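CyaB (Pseudomonas aeruginosa, PDB 3R5G) is the catalytic domain of a membrane-bound class III adenylyl cyclase, which probably converts ATP to cyclic AMP. Local coordinates at residues D16-S24 / I104-M112; D34-E42 / K56-V64. All coordinates share one frame; numbering follows the deposited sequence.

In the fold
Both contacts belong to the ferredoxin-like βαββαβ core of a class III cyclase, one within the sheet and the other between the sheet and a helix, their centres about 12 Å apart. Interaction 1 pairs the C-terminal end of strand 6-18 with strand 109-116; interaction 2, nested within the chain loop that interaction 1 closes, sets helix 29-50 on the hairpin of strands 53-58 and 61-66. They meet where Asp60 OD2 accepts a probable hydrogen bond from Ile17 N at 3.0 Å. Tyr39 CE2 touches Ile17 CD1 at 3.5 Å. In relatives this strand end and hairpin turn carry the two metal-binding aspartates, consistent with an active site here, and both contacts reach the second subunit.

Interaction 1 (D16-S24 / I104-M112)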
# COMPACT_ATOMS: atom_id res chain seq x y z
N ASP A 16 -0.29 -7.48 7.73
CA ASP A 16 0.08 -8.30 6.60
C ASP A 16 0.56 -9.65 7.11
O ASP A 16 0.68 -9.86 8.35
CB ASP A 16 1.17 -7.63 5.72
CG ASP A 16 2.51 -7.51 6.40
OD1 ASP A 16 3.08 -8.48 6.87
OD2 ASP A 16 3.00 -6.37 6.47
N ILE A 17 0.81 -10.58 6.18
CA ILE A 17 1.32 -11.90 6.58
C ILE A 17 2.81 -12.03 6.31
O ILE A 17 3.25 -12.00 5.16
CB ILE A 17 0.60 -13.03 5.83
CG1 ILE A 17 -0.87 -12.90 6.04
CG2 ILE A 17 1.10 -14.34 6.28
CD1 ILE A 17 -1.67 -13.78 4.97
N ARG A 18 3.63 -12.14 7.35
CA ARG A 18 5.08 -12.36 7.13
C ARG A 18 5.25 -13.77 6.63
O ARG A 18 4.63 -14.69 7.15
CB ARG A 18 5.86 -12.15 8.44
CG ARG A 18 5.87 -10.71 8.94
CD ARG A 18 6.71 -9.88 8.03
NE ARG A 18 5.96 -9.48 6.85
CZ ARG A 18 6.48 -8.80 5.84
NH1 ARG A 18 5.75 -8.44 4.75
NH2 ARG A 18 7.75 -8.48 5.92
N GLY A 19 6.04 -13.90 5.58
CA GLY A 19 6.21 -15.20 4.95
C GLY A 19 5.40 -15.35 3.66
O GLY A 19 5.70 -16.23 2.80
N PHE A 20 4.37 -14.53 3.47
CA PHE A 20 3.50 -14.71 2.31
C PHE A 20 4.19 -14.47 0.98
O PHE A 20 3.95 -15.16 0.03
CB PHE A 20 2.28 -13.77 2.38
CG PHE A 20 1.33 -14.00 1.29
CD1 PHE A 20 0.50 -15.07 1.31
CD2 PHE A 20 1.30 -13.13 0.19
CE1 PHE A 20 -0.37 -15.32 0.27
CE2 PHE A 20 0.43 -13.33 -0.84
CZ PHE A 20 -0.42 -14.42 -0.81
N THR A 21 5.04 -13.46 0.92
CA THR A 21 5.66 -13.17 -0.40
C THR A 21 6.48 -14.37 -0.90
O THR A 21 6.42 -14.71 -2.06
CB THR A 21 6.42 -11.89 -0.42
OG1 THR A 21 5.50 -10.82 -0.09
CG2 THR A 21 7.00 -11.75 -1.86
N GLU A 22 7.21 -15.01 0.02
CA GLU A 22 8.02 -16.21 -0.25
C GLU A 22 7.09 -17.31 -0.75
O GLU A 22 7.30 -17.92 -1.83
CB GLU A 22 8.72 -16.62 1.07
CG GLU A 22 9.70 -15.55 1.60
CD GLU A 22 9.11 -14.45 2.59
OE1 GLU A 22 7.99 -13.87 2.40
OE2 GLU A 22 9.84 -14.12 3.56
N LEU A 23 6.00 -17.49 -0.02
CA LEU A 23 4.98 -18.48 -0.40
C LEU A 23 4.41 -18.23 -1.80
O LEU A 23 4.08 -19.17 -2.56
CB LEU A 23 3.87 -18.47 0.66
CG LEU A 23 2.80 -19.56 0.50
CD1 LEU A 23 3.30 -20.97 1.01
CD2 LEU A 23 1.46 -19.15 1.13
N SER A 24 4.27 -16.96 -2.17
CA SER A 24 3.69 -16.67 -3.49
C SER A 24 4.61 -17.03 -4.66
O SER A 24 4.14 -17.10 -5.81
CB SER A 24 3.28 -15.20 -3.59
OG SER A 24 4.41 -14.35 -3.71
N ILE A 104 1.28 -27.22 3.68
CA ILE A 104 1.95 -25.93 3.67
C ILE A 104 2.60 -25.89 5.00
O ILE A 104 1.91 -25.94 6.01
CB ILE A 104 0.91 -24.79 3.49
CG1 ILE A 104 0.48 -24.72 2.01
CG2 ILE A 104 1.45 -23.43 3.98
CD1 ILE A 104 -0.95 -24.45 1.85
N THR A 105 3.92 -25.80 5.00
CA THR A 105 4.67 -26.01 6.23
C THR A 105 5.43 -24.75 6.59
O THR A 105 5.81 -24.57 7.77
CB THR A 105 5.65 -27.26 6.14
OG1 THR A 105 7.01 -26.83 5.95
CG2 THR A 105 5.28 -28.17 4.98
N LYS A 106 5.65 -23.90 5.58
CA LYS A 106 6.52 -22.73 5.72
C LYS A 106 5.83 -21.76 6.69
O LYS A 106 4.61 -21.66 6.73
CB LYS A 106 6.74 -22.06 4.36
CG LYS A 106 8.05 -21.26 4.28
CD LYS A 106 7.95 -20.05 3.31
CE LYS A 106 7.34 -18.77 3.99
NZ LYS A 106 8.01 -18.42 5.31
N PRO A 107 6.64 -21.09 7.51
CA PRO A 107 5.92 -20.34 8.53
C PRO A 107 5.25 -19.05 7.95
O PRO A 107 5.83 -18.36 7.08
CB PRO A 107 7.01 -19.99 9.55
CG PRO A 107 8.20 -20.76 9.18
CD PRO A 107 8.10 -21.06 7.72
N LEU A 108 4.06 -18.78 8.46
CA LEU A 108 3.25 -17.62 8.01
C LEU A 108 2.70 -17.01 9.28
O LEU A 108 2.08 -17.71 10.09
CB LEU A 108 2.06 -18.10 7.18
CG LEU A 108 2.40 -18.69 5.79
CD1 LEU A 108 1.19 -19.38 5.12
CD2 LEU A 108 2.99 -17.58 4.88
N GLU A 109 2.93 -15.71 9.48
CA GLU A 109 2.46 -15.10 10.73
C GLU A 109 2.00 -13.69 10.48
O GLU A 109 2.63 -12.99 9.72
CB GLU A 109 3.54 -15.02 11.78
CG GLU A 109 2.90 -14.52 13.13
CD GLU A 109 1.88 -15.42 13.73
OE1 GLU A 109 2.36 -16.29 14.51
OE2 GLU A 109 0.63 -15.29 13.42
N ILE A 110 0.93 -13.32 11.15
CA ILE A 110 0.38 -11.99 10.96
C ILE A 110 1.16 -11.01 11.78
O ILE A 110 1.65 -11.32 12.86
CB ILE A 110 -1.17 -12.00 11.35
CG1 ILE A 110 -1.80 -10.67 10.93
CG2 ILE A 110 -1.37 -12.45 12.89
CD1 ILE A 110 -3.30 -10.81 11.21
N ARG A 111 1.30 -9.82 11.22
CA ARG A 111 1.74 -8.66 12.01
C ARG A 111 0.83 -7.50 11.77
O ARG A 111 0.22 -7.38 10.70
CB ARG A 111 3.18 -8.32 11.70
CG ARG A 111 3.34 -7.77 10.36
CD ARG A 111 4.81 -7.52 10.11
NE ARG A 111 4.90 -7.00 8.74
CZ ARG A 111 5.90 -6.24 8.31
NH1 ARG A 111 5.85 -5.75 7.07
NH2 ARG A 111 6.91 -5.95 9.12
N MET A 112 0.78 -6.62 12.77
CA MET A 112 -0.21 -5.54 12.79
C MET A 112 0.31 -4.26 13.35
O MET A 112 1.11 -4.32 14.32
CB MET A 112 -1.42 -5.98 13.68
CG MET A 112 -1.98 -7.30 13.15
SD MET A 112 -3.32 -7.88 14.25
CE MET A 112 -2.68 -9.41 14.55
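Asp16 and Arg111, a hydrogen-bonded pair of antiparallel strands, are joined by backbone and side chains alike. Arg111 N donates to Asp16 O (2.9 Å), Asp16 N to Arg111 O, and the ladder goes on with Arg18 N to Glu109 O (2.7 Å) and Glu109 N to Arg18 O.

On the sheet face they share with Arg18, Arg111 approaches the carboxylate side-on: NE lies 3.0 Å from both Asp16 OD1 and Asp16 OD2, and NH1 adds a second bond to OD2, the carboxylate and guanidinium planes being turned 51° apart. Arg111 NH2 goes to Ser149 O. The guanidinium of Arg18, its chain bent at chi2 and chi3, doubles back over one face of the Arg111 group, planes 16° apart, while its NE makes a weak bond to Asp16 OD1. The carboxylate, bonded to both, probably offsets the like charges of the stack.

At the end of this first core strand of the cyclase fold, a type II turn from Ile17 to Phe20 puts Gly19 at the N-cap of helix 20-24.

Beyond the strands, Leu108 CD2 lies against the backbone at Gly19 C (3.5 Å), and the Leu23 and Leu108 side chains cross at about a right angle, Leu23 CD2 meeting Leu108 CD1 at 4.0 Å.

Interaction 2 (D34-E42 / K56-V64); sequences DLLNNYLNE and KFVGDCVMV
Leu36, one turn before Leu40 on the helix, lays its CD1 methyl on the tip of the hairpin, 3.8 Å from Asp60 CA and as near to Gly59 O. The tip is a type II' turn from Val58 to Cys61, in which Gly59 takes the positive phi.

Next comes Tyr39, with CG anti to the backbone N (chi1 172°), which swings the ring toward the hairpin. Its edge, at CE2, faces Asp60 O from near the ring plane, and one water joins the two: it lies 2.6 Å from Tyr39 OH and donates to Asp60 O at 2.7 Å.

Leu40 has the most surface buried in this contact. Its CD1 meets Gly59 O at 3.6 Å, while CD2 sits over one face of the Phe57 ring, offset toward the rim, in a CH-pi contact 4.1 Å from the centroid and 22° off the normal. The same CD2 reaches Val62 CG2 (3.8 Å), the two side chains sliding past each other in opposite directions.

The helix thus lies against the hairpin of the ferredoxin-like core; strand 6-18 runs beside the hairpin, Ser15 on Val62, helix 74-100 touches Tyr39 at Met92, and Phe124 and Gly125 of the second subunit pack on Leu36 and Leu40.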
# COMPACT_ATOMS: atom_id res chain seq x y z
N ASP A 34 -6.51 -19.75 -3.58
CA ASP A 34 -7.42 -20.22 -2.56
C ASP A 34 -6.92 -19.87 -1.12
O ASP A 34 -7.77 -19.51 -0.29
CB ASP A 34 -7.56 -21.76 -2.69
CG ASP A 34 -8.37 -22.18 -3.87
OD1 ASP A 34 -9.26 -21.41 -4.32
OD2 ASP A 34 -8.16 -23.35 -4.31
N LEU A 35 -5.64 -20.00 -0.85
CA LEU A 35 -5.08 -19.67 0.47
C LEU A 35 -5.21 -18.17 0.76
O LEU A 35 -5.71 -17.83 1.81
CB LEU A 35 -3.66 -20.11 0.53
CG LEU A 35 -3.02 -19.74 1.91
CD1 LEU A 35 -2.15 -20.83 2.17
CD2 LEU A 35 -2.21 -18.42 1.92
N LEU A 36 -4.81 -17.31 -0.19
CA LEU A 36 -5.02 -15.86 0.07
C LEU A 36 -6.51 -15.53 0.24
O LEU A 36 -6.92 -14.69 1.10
CB LEU A 36 -4.42 -15.00 -1.06
CG LEU A 36 -4.61 -13.48 -1.02
CD1 LEU A 36 -4.00 -12.95 0.33
CD2 LEU A 36 -3.84 -12.84 -2.21
N ASN A 37 -7.44 -16.00 -0.66
CA ASN A 37 -8.80 -15.62 -0.56
C ASN A 37 -9.48 -16.14 0.73
O ASN A 37 -10.34 -15.44 1.27
CB ASN A 37 -9.59 -16.03 -1.86
CG ASN A 37 -9.14 -15.25 -3.08
OD1 ASN A 37 -8.37 -14.35 -2.97
ND2 ASN A 37 -9.52 -15.70 -4.28
N ASN A 38 -9.10 -17.36 1.14
CA ASN A 38 -9.60 -17.93 2.41
C ASN A 38 -9.21 -17.00 3.57
O ASN A 38 -10.08 -16.63 4.36
CB ASN A 38 -9.05 -19.32 2.61
CG ASN A 38 -9.48 -19.95 3.95
OD1 ASN A 38 -10.64 -19.89 4.34
ND2 ASN A 38 -8.56 -20.65 4.57
N TYR A 39 -7.95 -16.64 3.57
CA TYR A 39 -7.42 -15.70 4.59
C TYR A 39 -8.14 -14.38 4.57
O TYR A 39 -8.63 -13.92 5.58
CB TYR A 39 -5.92 -15.48 4.36
CG TYR A 39 -5.39 -14.38 5.26
CD1 TYR A 39 -5.12 -14.60 6.65
CD2 TYR A 39 -5.14 -13.10 4.73
CE1 TYR A 39 -4.70 -13.54 7.50
CE2 TYR A 39 -4.67 -12.04 5.55
CZ TYR A 39 -4.49 -12.28 6.95
OH TYR A 39 -4.04 -11.31 7.82
N LEU A 40 -8.26 -13.75 3.39
CA LEU A 40 -8.91 -12.47 3.34
C LEU A 40 -10.41 -12.56 3.72
O LEU A 40 -10.97 -11.69 4.34
CB LEU A 40 -8.73 -11.86 1.93
CG LEU A 40 -7.30 -11.45 1.60
CD1 LEU A 40 -7.22 -11.04 0.09
CD2 LEU A 40 -6.71 -10.33 2.51
N ASN A 41 -11.07 -13.67 3.34
CA ASN A 41 -12.48 -13.84 3.69
C ASN A 41 -12.62 -14.00 5.23
O ASN A 41 -13.47 -13.38 5.81
CB ASN A 41 -13.03 -15.11 3.01
CG ASN A 41 -14.52 -15.08 2.91
OD1 ASN A 41 -15.13 -14.11 2.46
ND2 ASN A 41 -15.14 -16.11 3.47
N GLU A 42 -11.68 -14.77 5.81
CA GLU A 42 -11.75 -14.98 7.30
C GLU A 42 -11.46 -13.70 8.03
O GLU A 42 -12.18 -13.35 8.95
CB GLU A 42 -10.80 -16.03 7.81
CG GLU A 42 -11.18 -17.47 7.30
CD GLU A 42 -12.51 -17.91 7.92
OE1 GLU A 42 -12.57 -18.03 9.16
OE2 GLU A 42 -13.53 -18.06 7.19
N LYS A 56 -9.71 -1.74 2.27
CA LYS A 56 -9.23 -2.40 1.06
C LYS A 56 -8.25 -3.46 1.49
O LYS A 56 -7.77 -3.53 2.71
CB LYS A 56 -8.52 -1.43 0.10
CG LYS A 56 -7.22 -0.86 0.73
CD LYS A 56 -6.43 0.04 -0.19
CE LYS A 56 -7.31 1.09 -0.86
NZ LYS A 56 -7.48 2.23 0.05
N PHE A 57 -8.03 -4.33 0.53
CA PHE A 57 -6.96 -5.26 0.59
C PHE A 57 -5.96 -4.90 -0.51
O PHE A 57 -6.33 -4.49 -1.67
CB PHE A 57 -7.42 -6.71 0.38
CG PHE A 57 -8.58 -7.12 1.21
CD1 PHE A 57 -9.69 -7.68 0.60
CD2 PHE A 57 -8.62 -6.92 2.59
CE1 PHE A 57 -10.79 -8.07 1.39
CE2 PHE A 57 -9.66 -7.32 3.37
CZ PHE A 57 -10.80 -7.93 2.76
N VAL A 58 -4.69 -5.03 -0.18
CA VAL A 58 -3.61 -4.87 -1.15
C VAL A 58 -2.79 -6.14 -1.08
O VAL A 58 -1.94 -6.28 -0.19
CB VAL A 58 -2.77 -3.64 -0.90
CG1 VAL A 58 -1.71 -3.51 -2.00
CG2 VAL A 58 -3.68 -2.38 -0.87
N GLY A 59 -3.02 -7.09 -1.97
CA GLY A 59 -2.51 -8.44 -1.78
C GLY A 59 -2.95 -9.04 -0.40
O GLY A 59 -4.15 -9.17 -0.08
N ASP A 60 -1.97 -9.38 0.46
CA ASP A 60 -2.30 -9.92 1.79
C ASP A 60 -2.40 -8.82 2.82
O ASP A 60 -2.77 -9.12 3.96
CB ASP A 60 -1.18 -10.87 2.26
CG ASP A 60 0.21 -10.20 2.23
OD1 ASP A 60 0.58 -9.59 1.22
OD2 ASP A 60 0.96 -10.21 3.23
N CYS A 61 -2.11 -7.58 2.42
CA CYS A 61 -2.28 -6.47 3.35
C CYS A 61 -3.75 -6.06 3.57
O CYS A 61 -4.48 -5.92 2.58
CB CYS A 61 -1.54 -5.27 2.82
SG CYS A 61 -1.62 -3.81 3.96
N VAL A 62 -4.20 -5.97 4.82
CA VAL A 62 -5.56 -5.60 5.15
C VAL A 62 -5.59 -4.26 5.87
O VAL A 62 -4.79 -4.00 6.77
CB VAL A 62 -6.12 -6.60 6.12
CG1 VAL A 62 -7.43 -6.23 6.76
CG2 VAL A 62 -6.27 -8.00 5.49
N MET A 63 -6.45 -3.31 5.51
CA MET A 63 -6.59 -2.02 6.12
C MET A 63 -8.03 -1.90 6.62
O MET A 63 -8.96 -2.17 5.82
CB MET A 63 -6.34 -1.00 5.02
CG MET A 63 -6.41 0.34 5.46
SD MET A 63 -6.23 1.51 4.02
CE MET A 63 -6.69 2.98 4.90
N VAL A 64 -8.22 -1.60 7.88
CA VAL A 64 -9.54 -1.47 8.53
C VAL A 64 -9.52 -0.22 9.33
O VAL A 64 -8.45 0.13 9.90
CB VAL A 64 -9.84 -2.68 9.42
CG1 VAL A 64 -11.23 -2.54 10.14
CG2 VAL A 64 -9.66 -4.01 8.61
O HOH W 1 -2.99 -9.23 6.60